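Local atomic coordinates of eukaryotic initiation factor 4F subunit P150 (Saccharomyces cerevisiae, PDB entry 2VSO), a protein that is a subunit of the cap-binding eIF4F complex, where the translation apparatus begins to assemble, and stimulates translation by interacting with poly(A)-binding protein PAB1. Residues 54-59 against 97-102; 77-82 against 127-132. All blocks are in the same frame, centred on the assembly; numbering follows the deposited sequence.

Contact 1: 54-59 against 97-102; sequences AISSEI and AQLCGK
S56 and I59 of helix 52-64 meet L99 and K102 of helix 93-106 within the MIF4G domain, an all-helical HEAT-type fold and the middle domain of eIF4G that binds eIF4A. The two segments run at 55° to each other, their axes 9.9 Å apart at the closest approach. The backbones come near each other at S56 and L99.

The polar part is one hydrogen bond, from K102 NZ to S56 OG at 3.1 Å. K102 has CG anti to the backbone N (chi1 -159°), and the chain beyond is extended, which lets the ammonium span the gap between the helices. Its CD and CE methylenes pass beside the S56 hydroxyl. S56 OG also bonds to F52 O, one turn back on its own helix, so the hydroxyl is held from two sources. An alanine in place of K102 would probably leave S56 without its cross-helix partner and open a gap beside its hydroxyl.

The apolar part lies between L99 and I59, whose side chains cross at about a right angle. L44 of helix 33-45 touches both of them. E58 points away from helix 93-106, and its OE1 pairs with a basic side chain of the other protein chain. Between the two apolar side chains, the methyl carbon L99 CD2 sits 3.4 Å from I59 CD1.

Contact 2: 77-82 against 127-132; sequences AVIEQI and HYLVAR
I79 of helix 73-88 packs against Y128, L129 and R132 of helix 122-139, while E80 lies against the guanidinium of R132. The contact joins two helices of the HEAT-type MIF4G domain that are next but one in the chain. The segments cross at 52°, with axes 10.0 Å apart at the closest point. No hydrogen bond joins them.

The apolar contacts centre on I79. Its CG2 branch is anti to the backbone N and beside the carbonyl carbon (chi1, measured to CG1, is -63°). This methyl lies 4.0 Å from L129 CD2, and the two side chains cross at about a right angle. The same methyl is 4.1 Å from R132 CB, the I79 and R132 side chains running alongside each other in opposite senses. On its other branch, I79 CG1 reaches Y128 CB at 4.2 Å and lies at the edge of the tyrosine ring, near its plane.

The polar side chains meet by stacking. R132 bends at its CB-CG and CG-CD bonds, and its guanidinium lies flat against the E80 side chain. E80 CG sits over the centre of one face, 3.5 Å from R132 CZ. The carboxylate and guanidinium planes are only 11° apart. E80 OE2 is 4.1 Å from R132 NH2, well out of the guanidinium plane. No N-H points at it, so the two charges can attract only at a distance; it is not a salt bridge. R132 NH1 also has a long, weak ion pair with E136 on its own helix.

Around this pairing, F83 of helix 73-88 touches both L129 and R132. L129 also packs on V104 of helix 93-106, while V78 faces M40 of helix 33-45.

How the contacts relate
From the N terminus, the chain first passes 54-59 on helix 52-64, then 77-82 on helix 73-88. It goes on to 97-102 on helix 93-106, where contact 1 closes a loop of 37 residues. It then reaches 127-132 on helix 122-139, where contact 2 closes one of 44. The two loops cross, because the segments alternate along the chain. Each contact joins a helix to the next but one. The centres are 13 Å apart, and the contacts touch: I82 packs on L99 and C100, C100 on L129, and I59 on V78. Together they tie four successive helices of the MIF4G domain to one another.

Contact 1: 54-59 against 97-102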
loop_
_atom_site.group_PDB
_atom_site.type_symbol
_atom_site.label_atom_id
_atom_site.label_comp_id
_atom_site.label_asym_id
_atom_site.label_seq_id
_atom_site.Cartn_x
_atom_site.Cartn_y
_atom_site.Cartn_z
ATOM N N ALA C 54 19.701 15.267 6.729
ATOM C CA ALA C 54 19.716 16.539 6.025
ATOM C C ALA C 54 18.469 17.369 6.322
ATOM O O ALA C 54 18.553 18.584 6.512
ATOM C CB ALA C 54 19.863 16.322 4.525
ATOM N N ILE C 55 17.309 16.718 6.365
ATOM C CA ILE C 55 16.049 17.453 6.466
ATOM C C ILE C 55 15.538 17.656 7.903
ATOM O O ILE C 55 14.840 18.630 8.200
ATOM C CB ILE C 55 14.985 16.876 5.518
ATOM C CG1 ILE C 55 15.126 17.540 4.160
ATOM C CG2 ILE C 55 13.580 17.134 6.024
ATOM C CD1 ILE C 55 14.271 16.915 3.119
ATOM N N SER C 56 15.901 16.758 8.802
ATOM C CA SER C 56 15.640 17.017 10.202
ATOM C C SER C 56 16.634 18.074 10.736
ATOM O O SER C 56 16.424 18.672 11.796
ATOM C CB SER C 56 15.701 15.729 11.014
ATOM O OG SER C 56 17.019 15.222 11.018
ATOM N N SER C 57 17.708 18.318 9.988
ATOM C CA SER C 57 18.661 19.354 10.370
ATOM C C SER C 57 18.105 20.704 9.959
ATOM O O SER C 57 18.270 21.705 10.661
ATOM C CB SER C 57 20.016 19.139 9.702
ATOM O OG SER C 57 20.137 19.946 8.545
ATOM N N GLU C 58 17.442 20.739 8.812
ATOM C CA GLU C 58 16.865 21.991 8.354
ATOM C C GLU C 58 15.627 22.381 9.157
ATOM O O GLU C 58 15.409 23.556 9.439
ATOM C CB GLU C 58 16.587 21.935 6.855
ATOM C CG GLU C 58 17.824 21.540 6.064
ATOM C CD GLU C 58 17.884 22.188 4.703
ATOM O OE1 GLU C 58 18.968 22.153 4.082
ATOM O OE2 GLU C 58 16.852 22.737 4.261
ATOM N N ILE C 59 14.827 21.399 9.548
ATOM C CA ILE C 59 13.672 21.665 10.398
ATOM C C ILE C 59 14.106 22.147 11.792
ATOM O O ILE C 59 13.363 22.846 12.484
ATOM C CB ILE C 59 12.773 20.426 10.513
ATOM C CG1 ILE C 59 12.095 20.159 9.166
ATOM C CG2 ILE C 59 11.738 20.583 11.651
ATOM C CD1 ILE C 59 11.374 18.834 9.100
ATOM N N ALA C 97 8.114 10.924 14.558
ATOM C CA ALA C 97 8.380 10.753 15.971
ATOM C C ALA C 97 9.885 10.834 16.226
ATOM O O ALA C 97 10.315 11.290 17.278
ATOM C CB ALA C 97 7.789 9.442 16.461
ATOM N N GLN C 98 10.687 10.424 15.246
ATOM C CA GLN C 98 12.127 10.558 15.368
ATOM C C GLN C 98 12.563 12.008 15.191
ATOM O O GLN C 98 13.492 12.476 15.855
ATOM C CB GLN C 98 12.837 9.691 14.344
ATOM C CG GLN C 98 13.135 8.290 14.830
ATOM C CD GLN C 98 13.641 7.389 13.724
ATOM O OE1 GLN C 98 14.414 7.814 12.859
ATOM N NE2 GLN C 98 13.204 6.136 13.744
ATOM N N LEU C 99 11.896 12.708 14.279
ATOM C CA LEU C 99 12.186 14.105 14.020
ATOM C C LEU C 99 12.070 14.894 15.311
ATOM O O LEU C 99 12.870 15.771 15.580
ATOM C CB LEU C 99 11.204 14.666 13.002
ATOM C CG LEU C 99 11.435 16.142 12.670
ATOM C CD1 LEU C 99 12.874 16.325 12.281
ATOM C CD2 LEU C 99 10.523 16.590 11.533
ATOM N N CYS C 100 11.068 14.555 16.110
ATOM C CA CYS C 100 10.840 15.225 17.373
ATOM C C CYS C 100 11.976 14.928 18.340
ATOM O O CYS C 100 12.519 15.836 18.958
ATOM C CB CYS C 100 9.491 14.805 17.966
ATOM S SG CYS C 100 8.090 15.488 17.075
ATOM N N GLY C 101 12.329 13.659 18.478
ATOM C CA GLY C 101 13.484 13.289 19.262
ATOM C C GLY C 101 14.737 14.042 18.834
ATOM O O GLY C 101 15.609 14.301 19.663
ATOM N N LYS C 102 14.844 14.397 17.554
ATOM C CA LYS C 102 16.002 15.173 17.113
ATOM C C LYS C 102 15.939 16.626 17.594
ATOM O O LYS C 102 16.956 17.251 17.883
ATOM C CB LYS C 102 16.156 15.161 15.594
ATOM C CG LYS C 102 17.588 15.503 15.182
ATOM C CD LYS C 102 17.728 16.047 13.769
ATOM C CE LYS C 102 19.192 16.428 13.520
ATOM N NZ LYS C 102 19.584 16.695 12.101
#

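Contact 2: 77-82 against 127-132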
loop_
_atom_site.group_PDB
_atom_site.type_symbol
_atom_site.label_atom_id
_atom_site.label_comp_id
_atom_site.label_asym_id
_atom_site.label_seq_id
_atom_site.Cartn_x
_atom_site.Cartn_y
_atom_site.Cartn_z
ATOM N N ALA C 77 5.279 26.540 16.852
ATOM C CA ALA C 77 4.593 26.489 15.578
ATOM C C ALA C 77 5.079 25.274 14.765
ATOM O O ALA C 77 4.300 24.600 14.087
ATOM C CB ALA C 77 4.805 27.791 14.825
ATOM N N VAL C 78 6.372 25.006 14.877
ATOM C CA VAL C 78 7.020 23.856 14.277
ATOM C C VAL C 78 6.533 22.537 14.873
ATOM O O VAL C 78 6.207 21.617 14.131
ATOM C CB VAL C 78 8.537 23.952 14.441
ATOM C CG1 VAL C 78 9.181 22.575 14.322
ATOM C CG2 VAL C 78 9.108 24.930 13.431
ATOM N N ILE C 79 6.479 22.440 16.200
ATOM C CA ILE C 79 5.913 21.245 16.838
ATOM C C ILE C 79 4.492 21.001 16.338
ATOM O O ILE C 79 4.110 19.878 16.040
ATOM C CB ILE C 79 5.837 21.352 18.387
ATOM C CG1 ILE C 79 7.222 21.490 19.028
ATOM C CG2 ILE C 79 5.114 20.160 18.956
ATOM C CD1 ILE C 79 8.331 20.918 18.210
ATOM N N GLU C 80 3.702 22.060 16.260
ATOM C CA GLU C 80 2.289 21.918 15.954
ATOM C C GLU C 80 2.102 21.391 14.539
ATOM O O GLU C 80 1.140 20.676 14.240
ATOM C CB GLU C 80 1.592 23.256 16.092
ATOM C CG GLU C 80 0.122 23.220 15.736
ATOM C CD GLU C 80 -0.449 24.598 15.456
ATOM O OE1 GLU C 80 -1.687 24.715 15.364
ATOM O OE2 GLU C 80 0.342 25.559 15.321
ATOM N N GLN C 81 3.038 21.752 13.672
ATOM C CA GLN C 81 2.981 21.347 12.282
ATOM C C GLN C 81 3.454 19.912 12.089
ATOM O O GLN C 81 3.002 19.227 11.172
ATOM C CB GLN C 81 3.829 22.278 11.426
ATOM C CG GLN C 81 3.136 23.538 11.007
ATOM C CD GLN C 81 3.997 24.360 10.071
ATOM O OE1 GLN C 81 4.277 23.949 8.945
ATOM N NE2 GLN C 81 4.423 25.531 10.533
ATOM N N ILE C 82 4.376 19.470 12.940
ATOM C CA ILE C 82 4.864 18.102 12.877
ATOM C C ILE C 82 3.752 17.166 13.299
ATOM O O ILE C 82 3.600 16.085 12.736
ATOM C CB ILE C 82 6.094 17.864 13.769
ATOM C CG1 ILE C 82 7.283 18.677 13.263
ATOM C CG2 ILE C 82 6.452 16.388 13.774
ATOM C CD1 ILE C 82 8.521 18.540 14.111
ATOM N N HIS C 127 8.121 19.460 27.158
ATOM C CA HIS C 127 6.884 20.057 27.624
ATOM C C HIS C 127 6.011 20.529 26.466
ATOM O O HIS C 127 4.788 20.420 26.524
ATOM C CB HIS C 127 7.134 21.213 28.580
ATOM C CG HIS C 127 5.894 21.995 28.878
ATOM N ND1 HIS C 127 5.570 23.151 28.208
ATOM C CD2 HIS C 127 4.867 21.741 29.723
ATOM C CE1 HIS C 127 4.403 23.594 28.644
ATOM N NE2 HIS C 127 3.960 22.762 29.566
ATOM N N TYR C 128 6.637 21.056 25.420
ATOM C CA TYR C 128 5.914 21.411 24.202
ATOM C C TYR C 128 5.173 20.206 23.579
ATOM O O TYR C 128 3.996 20.312 23.205
ATOM C CB TYR C 128 6.866 22.021 23.181
ATOM C CG TYR C 128 7.117 23.491 23.350
ATOM C CD1 TYR C 128 7.258 24.055 24.614
ATOM C CD2 TYR C 128 7.226 24.320 22.249
ATOM C CE1 TYR C 128 7.491 25.412 24.772
ATOM C CE2 TYR C 128 7.462 25.678 22.396
ATOM C CZ TYR C 128 7.593 26.217 23.661
ATOM O OH TYR C 128 7.828 27.565 23.810
ATOM N N LEU C 129 5.857 19.066 23.468
ATOM C CA LEU C 129 5.234 17.862 22.916
ATOM C C LEU C 129 3.965 17.482 23.683
ATOM O O LEU C 129 2.901 17.294 23.093
ATOM C CB LEU C 129 6.212 16.680 22.915
ATOM C CG LEU C 129 7.477 16.811 22.071
ATOM C CD1 LEU C 129 8.324 15.558 22.188
ATOM C CD2 LEU C 129 7.139 17.092 20.631
ATOM N N VAL C 130 4.080 17.363 24.998
ATOM C CA VAL C 130 2.922 17.033 25.822
ATOM C C VAL C 130 1.776 18.024 25.610
ATOM O O VAL C 130 0.655 17.624 25.298
ATOM C CB VAL C 130 3.271 16.990 27.324
ATOM C CG1 VAL C 130 2.250 16.154 28.076
ATOM C CG2 VAL C 130 4.671 16.431 27.527
ATOM N N ALA C 131 2.070 19.311 25.771
ATOM C CA ALA C 131 1.061 20.370 25.664
ATOM C C ALA C 131 0.318 20.285 24.346
ATOM O O ALA C 131 -0.882 20.554 24.275
ATOM C CB ALA C 131 1.709 21.774 25.823
ATOM N N ARG C 132 1.042 19.909 23.301
ATOM C CA ARG C 132 0.444 19.777 21.982
ATOM C C ARG C 132 -0.362 18.485 21.780
ATOM O O ARG C 132 -1.251 18.464 20.929
ATOM C CB ARG C 132 1.508 19.943 20.893
ATOM C CG ARG C 132 1.018 19.683 19.497
ATOM C CD ARG C 132 -0.108 20.603 19.142
ATOM N NE ARG C 132 0.306 21.998 19.179
ATOM C CZ ARG C 132 -0.546 23.015 19.159
ATOM N NH1 ARG C 132 -1.847 22.776 19.108
ATOM N NH2 ARG C 132 -0.102 24.265 19.200
#